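PDB 4CPD: alcohol dehydrogenase from Thermus sp., which catalyses the NADH-dependent interconversion of alcohols and their carbonyl compounds as a thermostable, zinc-containing medium-chain dehydrogenase. Local coordinates for the nicotinamide-adenine-dinucleotide site and the interface of chains A and B. Sequence-based numbering; all coordinates share one arbitrary frame. Chains: chain A/B, Alcohol dehydrogenase.

Contact 1: the nicotinamide-adenine-dinucleotide site. Residues chain A 39-40, 43, 85, 152, 156, 176-180, 200-202, 205, 243-244, 266-268, 291-293, 333. With NAD (nicotinamide-adenine-dinucleotide), chain C.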
loop_
_atom_site.group_PDB
_atom_site.type_symbol
_atom_site.label_atom_id
_atom_site.label_comp_id
_atom_site.label_asym_id
_atom_site.label_seq_id
_atom_site.Cartn_x
_atom_site.Cartn_y
_atom_site.Cartn_z
ATOM N N GLY A 39 3.982 24.902 0.077
ATOM C CA GLY A 39 4.692 24.390 1.243
ATOM C C GLY A 39 6.058 23.814 0.880
ATOM O O GLY A 39 7.011 23.982 1.639
ATOM N N SER A 40 6.146 23.138 -0.275
ATOM C CA SER A 40 7.406 22.600 -0.775
ATOM C C SER A 40 8.461 23.696 -0.957
ATOM O O SER A 40 9.659 23.437 -0.821
ATOM C CB SER A 40 7.215 21.876 -2.112
ATOM O OG SER A 40 6.271 20.823 -2.008
ATOM N N HIS A 43 10.746 24.309 1.998
ATOM C CA HIS A 43 11.927 23.451 2.154
ATOM C C HIS A 43 13.132 24.046 1.393
ATOM O O HIS A 43 14.282 24.012 1.884
ATOM C CB HIS A 43 11.643 22.013 1.729
ATOM C CG HIS A 43 10.461 21.416 2.420
ATOM N ND1 HIS A 43 9.434 20.797 1.744
ATOM C CD2 HIS A 43 10.123 21.385 3.731
ATOM C CE1 HIS A 43 8.524 20.386 2.613
ATOM N NE2 HIS A 43 8.914 20.737 3.824
ATOM N N PHE A 85 3.301 20.288 -11.613
ATOM C CA PHE A 85 4.525 20.815 -11.082
ATOM C C PHE A 85 5.751 19.973 -11.405
ATOM O O PHE A 85 6.863 20.404 -11.183
ATOM C CB PHE A 85 4.397 20.990 -9.573
ATOM C CG PHE A 85 4.400 19.709 -8.785
ATOM C CD1 PHE A 85 5.595 19.121 -8.372
ATOM C CD2 PHE A 85 3.206 19.139 -8.373
ATOM C CE1 PHE A 85 5.593 17.969 -7.598
ATOM C CE2 PHE A 85 3.205 17.978 -7.610
ATOM C CZ PHE A 85 4.399 17.399 -7.219
ATOM N N ASP A 152 -0.915 21.188 -8.899
ATOM C CA ASP A 152 -0.107 20.754 -7.743
ATOM C C ASP A 152 -0.956 20.309 -6.571
ATOM O O ASP A 152 -1.292 19.138 -6.492
ATOM C CB ASP A 152 0.923 21.843 -7.392
ATOM C CG ASP A 152 1.772 21.505 -6.234
ATOM O OD1 ASP A 152 1.567 20.459 -5.589
ATOM O OD2 ASP A 152 2.648 22.335 -5.933
ATOM N N THR A 156 -2.602 16.535 -5.865
ATOM C CA THR A 156 -1.857 15.801 -4.868
ATOM C C THR A 156 -2.809 15.152 -3.864
ATOM O O THR A 156 -2.734 13.954 -3.596
ATOM C CB THR A 156 -0.833 16.730 -4.157
ATOM O OG1 THR A 156 0.182 17.095 -5.090
ATOM C CG2 THR A 156 -0.165 16.058 -3.030
ATOM N N GLY A 176 -3.009 17.229 9.097
ATOM C CA GLY A 176 -2.486 18.424 8.455
ATOM C C GLY A 176 -3.615 19.178 7.784
ATOM O O GLY A 176 -4.197 18.714 6.809
ATOM N N ALA A 177 -3.923 20.350 8.325
ATOM C CA ALA A 177 -4.943 21.236 7.770
ATOM C C ALA A 177 -4.343 22.440 7.035
ATOM O O ALA A 177 -4.990 23.456 6.890
ATOM C CB ALA A 177 -5.865 21.712 8.876
ATOM N N GLY A 178 -3.107 22.321 6.566
ATOM C CA GLY A 178 -2.563 23.265 5.599
ATOM C C GLY A 178 -3.231 23.081 4.242
ATOM O O GLY A 178 -4.150 22.252 4.086
ATOM N N PRO A 179 -2.778 23.850 3.238
ATOM C CA PRO A 179 -3.403 23.856 1.902
ATOM C C PRO A 179 -3.726 22.461 1.340
ATOM O O PRO A 179 -4.814 22.248 0.812
ATOM C CB PRO A 179 -2.358 24.565 1.028
ATOM C CG PRO A 179 -1.648 25.476 1.974
ATOM C CD PRO A 179 -1.680 24.828 3.333
ATOM N N VAL A 180 -2.790 21.527 1.459
ATOM C CA VAL A 180 -2.989 20.182 0.900
ATOM C C VAL A 180 -4.079 19.468 1.656
ATOM O O VAL A 180 -4.980 18.930 1.042
ATOM C CB VAL A 180 -1.690 19.364 0.912
ATOM C CG1 VAL A 180 -1.951 17.905 0.561
ATOM C CG2 VAL A 180 -0.681 19.978 -0.072
ATOM N N ASP A 200 -4.883 18.995 13.286
ATOM C CA ASP A 200 -3.817 19.990 13.158
ATOM C C ASP A 200 -3.578 20.599 14.544
ATOM O O ASP A 200 -4.102 20.096 15.550
ATOM C CB ASP A 200 -4.201 21.055 12.143
ATOM C CG ASP A 200 -3.004 21.729 11.537
ATOM O OD1 ASP A 200 -2.171 22.265 12.291
ATOM O OD2 ASP A 200 -2.886 21.726 10.299
ATOM N N ARG A 201 -2.778 21.658 14.600
ATOM C CA ARG A 201 -2.505 22.350 15.850
ATOM C C ARG A 201 -2.584 23.886 15.722
ATOM O O ARG A 201 -1.964 24.611 16.504
ATOM C CB ARG A 201 -1.125 21.930 16.357
ATOM C CG ARG A 201 0.015 22.421 15.479
ATOM C CD ARG A 201 1.352 21.854 15.912
ATOM N NE ARG A 201 2.429 22.398 15.086
ATOM C CZ ARG A 201 3.664 21.907 15.030
ATOM N NH1 ARG A 201 4.007 20.842 15.750
ATOM N NH2 ARG A 201 4.560 22.480 14.241
ATOM N N ILE A 202 -3.344 24.382 14.748
ATOM C CA ILE A 202 -3.496 25.835 14.517
ATOM C C ILE A 202 -4.973 26.199 14.321
ATOM O O ILE A 202 -5.570 25.840 13.301
ATOM C CB ILE A 202 -2.684 26.314 13.293
ATOM C CG1 ILE A 202 -1.191 26.107 13.552
ATOM C CG2 ILE A 202 -2.970 27.784 12.989
ATOM C CD1 ILE A 202 -0.296 26.505 12.396
ATOM N N ARG A 205 -6.555 27.311 11.021
ATOM C CA ARG A 205 -6.616 26.241 10.002
ATOM C C ARG A 205 -7.724 25.230 10.350
ATOM O O ARG A 205 -8.518 24.856 9.484
ATOM C CB ARG A 205 -5.224 25.588 9.795
ATOM C CG ARG A 205 -4.157 26.639 9.464
ATOM C CD ARG A 205 -2.861 26.135 8.831
ATOM N NE ARG A 205 -2.217 27.165 7.980
ATOM C CZ ARG A 205 -1.097 26.988 7.269
ATOM N NH1 ARG A 205 -0.469 25.821 7.306
ATOM N NH2 ARG A 205 -0.598 27.971 6.519
ATOM N N ALA A 243 -0.670 14.450 5.672
ATOM C CA ALA A 243 -0.259 15.554 4.818
ATOM C C ALA A 243 0.642 16.540 5.547
ATOM O O ALA A 243 0.631 17.739 5.219
ATOM C CB ALA A 243 -1.476 16.279 4.281
ATOM N N VAL A 244 1.402 16.050 6.528
ATOM C CA VAL A 244 2.323 16.891 7.239
ATOM C C VAL A 244 3.746 16.574 6.830
ATOM O O VAL A 244 4.473 17.464 6.384
ATOM C CB VAL A 244 2.155 16.716 8.746
ATOM C CG1 VAL A 244 3.224 17.509 9.484
ATOM C CG2 VAL A 244 0.768 17.168 9.174
ATOM N N VAL A 266 1.490 11.524 2.151
ATOM C CA VAL A 266 1.698 12.469 1.074
ATOM C C VAL A 266 2.619 13.631 1.523
ATOM O O VAL A 266 3.178 14.343 0.700
ATOM C CB VAL A 266 0.316 12.937 0.561
ATOM C CG1 VAL A 266 0.055 14.364 0.982
ATOM C CG2 VAL A 266 0.213 12.806 -0.926
ATOM N N GLY A 267 2.821 13.778 2.822
ATOM C CA GLY A 267 3.769 14.767 3.355
ATOM C C GLY A 267 5.270 14.456 3.175
ATOM O O GLY A 267 5.732 13.316 3.342
ATOM N N VAL A 268 6.033 15.502 2.870
ATOM C CA VAL A 268 7.471 15.405 2.668
ATOM C C VAL A 268 8.273 15.602 3.966
ATOM O O VAL A 268 7.880 16.405 4.807
ATOM C CB VAL A 268 7.929 16.440 1.614
ATOM C CG1 VAL A 268 9.449 16.479 1.460
ATOM C CG2 VAL A 268 7.293 16.130 0.261
ATOM N N GLY A 291 4.570 8.535 -1.311
ATOM C CA GLY A 291 5.108 8.967 -2.585
ATOM C C GLY A 291 4.849 10.412 -2.957
ATOM O O GLY A 291 4.060 11.105 -2.325
ATOM N N LEU A 292 5.520 10.858 -4.007
ATOM C CA LEU A 292 5.252 12.141 -4.596
ATOM C C LEU A 292 4.120 11.996 -5.609
ATOM O O LEU A 292 3.957 10.947 -6.242
ATOM C CB LEU A 292 6.515 12.667 -5.262
ATOM C CG LEU A 292 7.777 12.697 -4.381
ATOM C CD1 LEU A 292 8.917 13.371 -5.120
ATOM C CD2 LEU A 292 7.565 13.401 -3.038
ATOM N N ALA A 293 3.347 13.059 -5.778
ATOM C CA ALA A 293 2.132 13.018 -6.585
ATOM C C ALA A 293 2.395 12.621 -7.974
ATOM O O ALA A 293 3.458 12.891 -8.499
ATOM C CB ALA A 293 1.497 14.375 -6.598
ATOM N N PHE A 333 3.848 33.413 4.532
ATOM C CA PHE A 333 3.533 31.987 4.460
ATOM C C PHE A 333 4.388 31.159 5.432
ATOM O O PHE A 333 3.880 30.303 6.156
ATOM C CB PHE A 333 3.692 31.488 3.024
ATOM C CG PHE A 333 3.207 30.085 2.817
ATOM C CD1 PHE A 333 1.937 29.697 3.257
ATOM C CD2 PHE A 333 4.012 29.154 2.172
ATOM C CE1 PHE A 333 1.492 28.399 3.058
ATOM C CE2 PHE A 333 3.567 27.868 1.966
ATOM C CZ PHE A 333 2.308 27.487 2.408
HETATM P PA NAD C . 2.167 23.704 5.087
HETATM O O1A NAD C . 1.667 25.083 4.651
HETATM O O2A NAD C . 3.487 23.594 5.844
HETATM O O5B NAD C . 1.060 22.867 5.920
HETATM C C5B NAD C . 1.446 21.983 6.972
HETATM C C4B NAD C . 0.349 21.926 8.031
HETATM O O4B NAD C . 0.582 20.822 8.916
HETATM C C3B NAD C . 0.326 23.204 8.877
HETATM O O3B NAD C . -1.002 23.698 9.113
HETATM C C2B NAD C . 0.927 22.777 10.186
HETATM O O2B NAD C . 0.426 23.549 11.281
HETATM C C1B NAD C . 0.495 21.325 10.246
HETATM N N9A NAD C . 1.370 20.579 11.151
HETATM C C8A NAD C . 2.713 20.690 11.201
HETATM N N7A NAD C . 3.189 19.862 12.161
HETATM C C5A NAD C . 2.142 19.214 12.723
HETATM C C6A NAD C . 1.950 18.198 13.776
HETATM N N6A NAD C . 3.030 17.722 14.415
HETATM N N1A NAD C . 0.694 17.774 14.079
HETATM C C2A NAD C . -0.383 18.257 13.430
HETATM N N3A NAD C . -0.277 19.189 12.453
HETATM C C4A NAD C . 0.932 19.694 12.059
HETATM O O3 NAD C . 2.340 22.755 3.784
HETATM P PN NAD C . 1.270 22.420 2.613
HETATM O O1N NAD C . 1.464 23.521 1.588
HETATM O O2N NAD C . -0.094 22.024 3.188
HETATM O O5D NAD C . 1.884 21.032 2.055
HETATM C C5D NAD C . 1.582 19.836 2.800
HETATM C C4D NAD C . 2.685 18.780 2.820
HETATM O O4D NAD C . 2.564 17.986 1.631
HETATM C C3D NAD C . 4.106 19.345 2.830
HETATM O O3D NAD C . 4.947 18.445 3.571
HETATM C C2D NAD C . 4.472 19.412 1.345
HETATM O O2D NAD C . 5.890 19.447 1.043
HETATM C C1D NAD C . 3.766 18.149 0.848
HETATM N N1N NAD C . 3.483 18.140 -0.597
HETATM C C2N NAD C . 3.701 16.964 -1.192
HETATM C C3N NAD C . 3.486 16.775 -2.549
HETATM C C7N NAD C . 3.757 15.396 -3.078
HETATM O O7N NAD C . 4.079 15.212 -4.240
HETATM N N7N NAD C . 3.605 14.368 -2.220
HETATM C C4N NAD C . 3.018 17.852 -3.321
HETATM C C5N NAD C . 2.792 19.082 -2.690
HETATM C C6N NAD C . 3.034 19.206 -1.312
HETATM O O HOH W 1 -1.598 20.082 4.785
#

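Contact 2: the interface of chains A and B. Residues chain A 250, 267-269, 271-274, 288, 290-291; chain B 276-279, 281-282.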
loop_
_atom_site.group_PDB
_atom_site.type_symbol
_atom_site.label_atom_id
_atom_site.label_comp_id
_atom_site.label_asym_id
_atom_site.label_seq_id
_atom_site.Cartn_x
_atom_site.Cartn_y
_atom_site.Cartn_z
ATOM N N LEU A 250 3.268 10.023 10.838
ATOM C CA LEU A 250 3.108 8.715 10.199
ATOM C C LEU A 250 2.726 7.610 11.192
ATOM O O LEU A 250 1.899 6.755 10.883
ATOM C CB LEU A 250 4.366 8.330 9.411
ATOM C CG LEU A 250 4.588 9.171 8.137
ATOM C CD1 LEU A 250 6.022 9.079 7.599
ATOM C CD2 LEU A 250 3.598 8.773 7.057
ATOM N N GLY A 267 2.821 13.778 2.822
ATOM C CA GLY A 267 3.769 14.767 3.355
ATOM C C GLY A 267 5.270 14.456 3.175
ATOM O O GLY A 267 5.732 13.316 3.342
ATOM N N VAL A 268 6.033 15.502 2.870
ATOM C CA VAL A 268 7.471 15.405 2.668
ATOM C C VAL A 268 8.273 15.602 3.966
ATOM O O VAL A 268 7.880 16.405 4.807
ATOM C CB VAL A 268 7.929 16.440 1.614
ATOM C CG1 VAL A 268 9.449 16.479 1.460
ATOM C CG2 VAL A 268 7.293 16.130 0.261
ATOM N N ASP A 269 9.393 14.869 4.093
ATOM C CA ASP A 269 10.332 14.972 5.221
ATOM C C ASP A 269 11.678 14.305 4.894
ATOM O O ASP A 269 11.756 13.429 4.024
ATOM C CB ASP A 269 9.747 14.315 6.475
ATOM C CG ASP A 269 10.573 14.583 7.707
ATOM O OD1 ASP A 269 10.510 15.725 8.187
ATOM O OD2 ASP A 269 11.289 13.666 8.180
ATOM N N ALA A 271 13.939 12.695 7.225
ATOM C CA ALA A 271 14.303 11.515 8.028
ATOM C C ALA A 271 14.428 10.277 7.142
ATOM O O ALA A 271 13.632 10.074 6.226
ATOM C CB ALA A 271 13.284 11.276 9.126
ATOM N N PRO A 272 15.450 9.456 7.378
ATOM C CA PRO A 272 15.647 8.366 6.429
ATOM C C PRO A 272 14.637 7.242 6.651
ATOM O O PRO A 272 14.406 6.441 5.751
ATOM C CB PRO A 272 17.078 7.907 6.725
ATOM C CG PRO A 272 17.261 8.215 8.181
ATOM C CD PRO A 272 16.413 9.415 8.490
ATOM N N SER A 273 14.030 7.198 7.833
ATOM C CA SER A 273 13.156 6.092 8.189
ATOM C C SER A 273 12.181 6.428 9.330
ATOM O O SER A 273 12.291 7.463 9.989
ATOM C CB SER A 273 13.999 4.873 8.587
ATOM O OG SER A 273 14.118 4.809 10.008
ATOM N N PHE A 274 11.225 5.525 9.543
ATOM C CA PHE A 274 10.323 5.573 10.702
ATOM C C PHE A 274 9.891 4.142 11.099
ATOM O O PHE A 274 9.872 3.247 10.249
ATOM C CB PHE A 274 9.099 6.460 10.390
ATOM C CG PHE A 274 8.090 5.811 9.473
ATOM C CD1 PHE A 274 8.197 5.941 8.100
ATOM C CD2 PHE A 274 7.043 5.053 9.990
ATOM C CE1 PHE A 274 7.284 5.321 7.256
ATOM C CE2 PHE A 274 6.129 4.441 9.153
ATOM C CZ PHE A 274 6.249 4.579 7.783
ATOM N N PHE A 288 -0.323 0.548 3.118
ATOM C CA PHE A 288 0.376 1.820 3.281
ATOM C C PHE A 288 0.981 2.245 1.953
ATOM O O PHE A 288 1.559 1.433 1.244
ATOM C CB PHE A 288 1.475 1.691 4.335
ATOM C CG PHE A 288 2.287 2.942 4.532
ATOM C CD1 PHE A 288 1.796 3.989 5.281
ATOM C CD2 PHE A 288 3.564 3.058 4.007
ATOM C CE1 PHE A 288 2.554 5.149 5.483
ATOM C CE2 PHE A 288 4.327 4.214 4.197
ATOM C CZ PHE A 288 3.827 5.261 4.941
ATOM N N ILE A 290 3.293 5.630 0.205
ATOM C CA ILE A 290 4.008 6.895 0.376
ATOM C C ILE A 290 4.664 7.270 -0.938
ATOM O O ILE A 290 5.229 6.424 -1.611
ATOM C CB ILE A 290 5.059 6.821 1.506
ATOM C CG1 ILE A 290 5.819 8.144 1.627
ATOM C CG2 ILE A 290 6.042 5.671 1.304
ATOM C CD1 ILE A 290 6.402 8.363 3.010
ATOM N N GLY A 291 4.570 8.535 -1.311
ATOM C CA GLY A 291 5.108 8.967 -2.585
ATOM C C GLY A 291 4.849 10.412 -2.957
ATOM O O GLY A 291 4.060 11.105 -2.325
ATOM N N PHE B 276 10.916 1.607 8.116
ATOM C CA PHE B 276 10.391 1.803 6.775
ATOM C C PHE B 276 11.042 3.041 6.217
ATOM O O PHE B 276 11.046 4.077 6.875
ATOM C CB PHE B 276 8.876 2.007 6.829
ATOM C CG PHE B 276 8.194 1.807 5.514
ATOM C CD1 PHE B 276 8.253 2.790 4.535
ATOM C CD2 PHE B 276 7.479 0.649 5.260
ATOM C CE1 PHE B 276 7.644 2.621 3.312
ATOM C CE2 PHE B 276 6.860 0.463 4.035
ATOM C CZ PHE B 276 6.949 1.449 3.060
ATOM N N PRO B 277 11.577 2.959 4.998
ATOM C CA PRO B 277 12.182 4.134 4.388
ATOM C C PRO B 277 11.230 5.272 4.198
ATOM O O PRO B 277 10.171 5.072 3.638
ATOM C CB PRO B 277 12.611 3.652 3.001
ATOM C CG PRO B 277 11.913 2.379 2.782
ATOM C CD PRO B 277 11.683 1.780 4.136
ATOM N N LEU B 278 11.647 6.461 4.619
ATOM C CA LEU B 278 10.817 7.657 4.548
ATOM C C LEU B 278 11.244 8.541 3.384
ATOM O O LEU B 278 10.557 8.552 2.348
ATOM C CB LEU B 278 10.847 8.400 5.874
ATOM C CG LEU B 278 9.617 9.217 6.197
ATOM C CD1 LEU B 278 9.643 9.612 7.661
ATOM C CD2 LEU B 278 9.557 10.447 5.313
ATOM N N ALA B 279 12.371 9.242 3.521
ATOM C CA ALA B 279 12.832 10.165 2.470
ATOM C C ALA B 279 13.014 9.442 1.153
ATOM O O ALA B 279 12.527 9.884 0.099
ATOM C CB ALA B 279 14.120 10.838 2.878
ATOM N N GLY B 281 11.637 6.565 0.601
ATOM C CA GLY B 281 10.302 6.035 0.326
ATOM C C GLY B 281 9.465 6.960 -0.525
ATOM O O GLY B 281 8.803 6.508 -1.473
ATOM N N LEU B 282 9.506 8.247 -0.188
ATOM C CA LEU B 282 8.811 9.254 -0.957
ATOM C C LEU B 282 9.279 9.276 -2.392
ATOM O O LEU B 282 8.462 9.356 -3.310
ATOM C CB LEU B 282 9.041 10.631 -0.359
ATOM C CG LEU B 282 8.280 10.928 0.932
ATOM C CD1 LEU B 282 8.889 12.141 1.632
ATOM C CD2 LEU B 282 6.801 11.159 0.612
#

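Contact 1: the nicotinamide-adenine-dinucleotide site
Two donors grip OD2 of A:Asp200: the adenosine ribose 3'-hydroxyl, O3B of NAD, 3.0 Å from OD2 on its syn lone pair, and the backbone N of A:Ala177 on the anti one. OD1 repeats the pattern, its syn lone pair taking the 2'-hydroxyl O2B of NAD at 3.1 Å and its anti one the backbone N of A:Arg201. This residue closes strand 195-200 of the Rossmann fold, where an acid usually marks NAD rather than NADP preference; an alanine here would probably lose both ribose hydroxyl bonds and loosen the glycine loop that A:Ala177 belongs to. At the guanidinium edge of A:Arg205, NH1 gives a bond to O3B of NAD at 2.8 Å, with O3B close to the guanidinium plane. CG1 of A:Val244, anti to the backbone N (chi1 175°), lies over the five-membered adenine ring, 3.6 Å from its centroid.

The GxGxxG motif runs into helix 179-190, where the N of A:Val180 points almost straight (173° at H) at the nicotinamide-side phosphate oxygen O2N. The carboxamide is read by backbone groups: N7N gives to O of A:Val266 and of A:Gly291, both on in-plane lone pairs, and O7N takes the N of A:Ala293. Holding both ends of the carboxamide probably also sets which face the ring presents. CG2 of A:Thr156 stands over one nicotinamide face, 3.7 Å from the reactive carbon C4N of NAD, while OD1 of zinc-site A:Asp152 lies beyond the rim, 3.4 Å from C5N of NAD.

Contact 2: the interface of chains A and B
A two-fold symmetric subunit interface joins chains A and B, and this patch of it combines an antiparallel strand pairing with apolar packing, extending the sheet of one coenzyme domain into the other. Strand 273-277 of each chain takes part: A:Phe274 pairs with B:Phe276 through N to O of B:Phe276, 3.0 Å, and through O to N of B:Phe276, 2.9 Å, both in the carbonyl planes. Beyond the strand, N of B:Leu278 meets O of A:Pro272 from above the carbonyl plane, and N of B:Ala279, opening helix 279-284, approaches O of A:Ala271 nearly along the C=O axis. A:Ala271 is itself positioned by its N, which binds OD2 of A:Asp269.

With CG of A:Phe274 in the crowded position between backbone N and carbonyl carbon (chi1 75°) and CG of B:Phe276 anti to its backbone N (chi1 -163°), the two side chains run alongside, pointing the same way. CB of B:Phe276 sits over one face of the A:Phe274 ring, toward its rim, and CD1 of A:Leu250 lies toward the rim of the opposite face. A:Phe288 and B:Phe276 reach tip to tip; their planes stand at 79°, and CE2 of A:Phe288 lies over the B:Phe276 face, edge-to-face with centroids 5.2 Å apart.

B:Leu278 crosses the A:Phe274 side chain at about a right angle, and its CD1 reaches CD1 of A:Leu250 at 3.7 Å. B:Leu282 crosses A:Ile290 likewise, its CD2 beside CG1 while its CD1 lies 3.7 Å from CA of A:Val268. Backbone pairing and interlocking side chains would be expected to hold the two coenzyme domains in register, consistent with a dimer as in related alcohol dehydrogenases.

The C-alpha centres of contact 1 and contact 2 lie about 14 Å apart, and the two share A:Gly267, A:Val268 and A:Gly291. These residues belong to the loops that follow strand 262-265 and strand 286-290, so the same backbone segments face the nicotinamide half of the coenzyme on one side and the partner's helix 279-284 on the other. Dimer packing is therefore likely to support the shape of the nicotinamide pocket, although the structure alone does not show any communication between the two active sites. By the two-fold symmetry, the coenzyme site of chain B is backed by chain A in the same way.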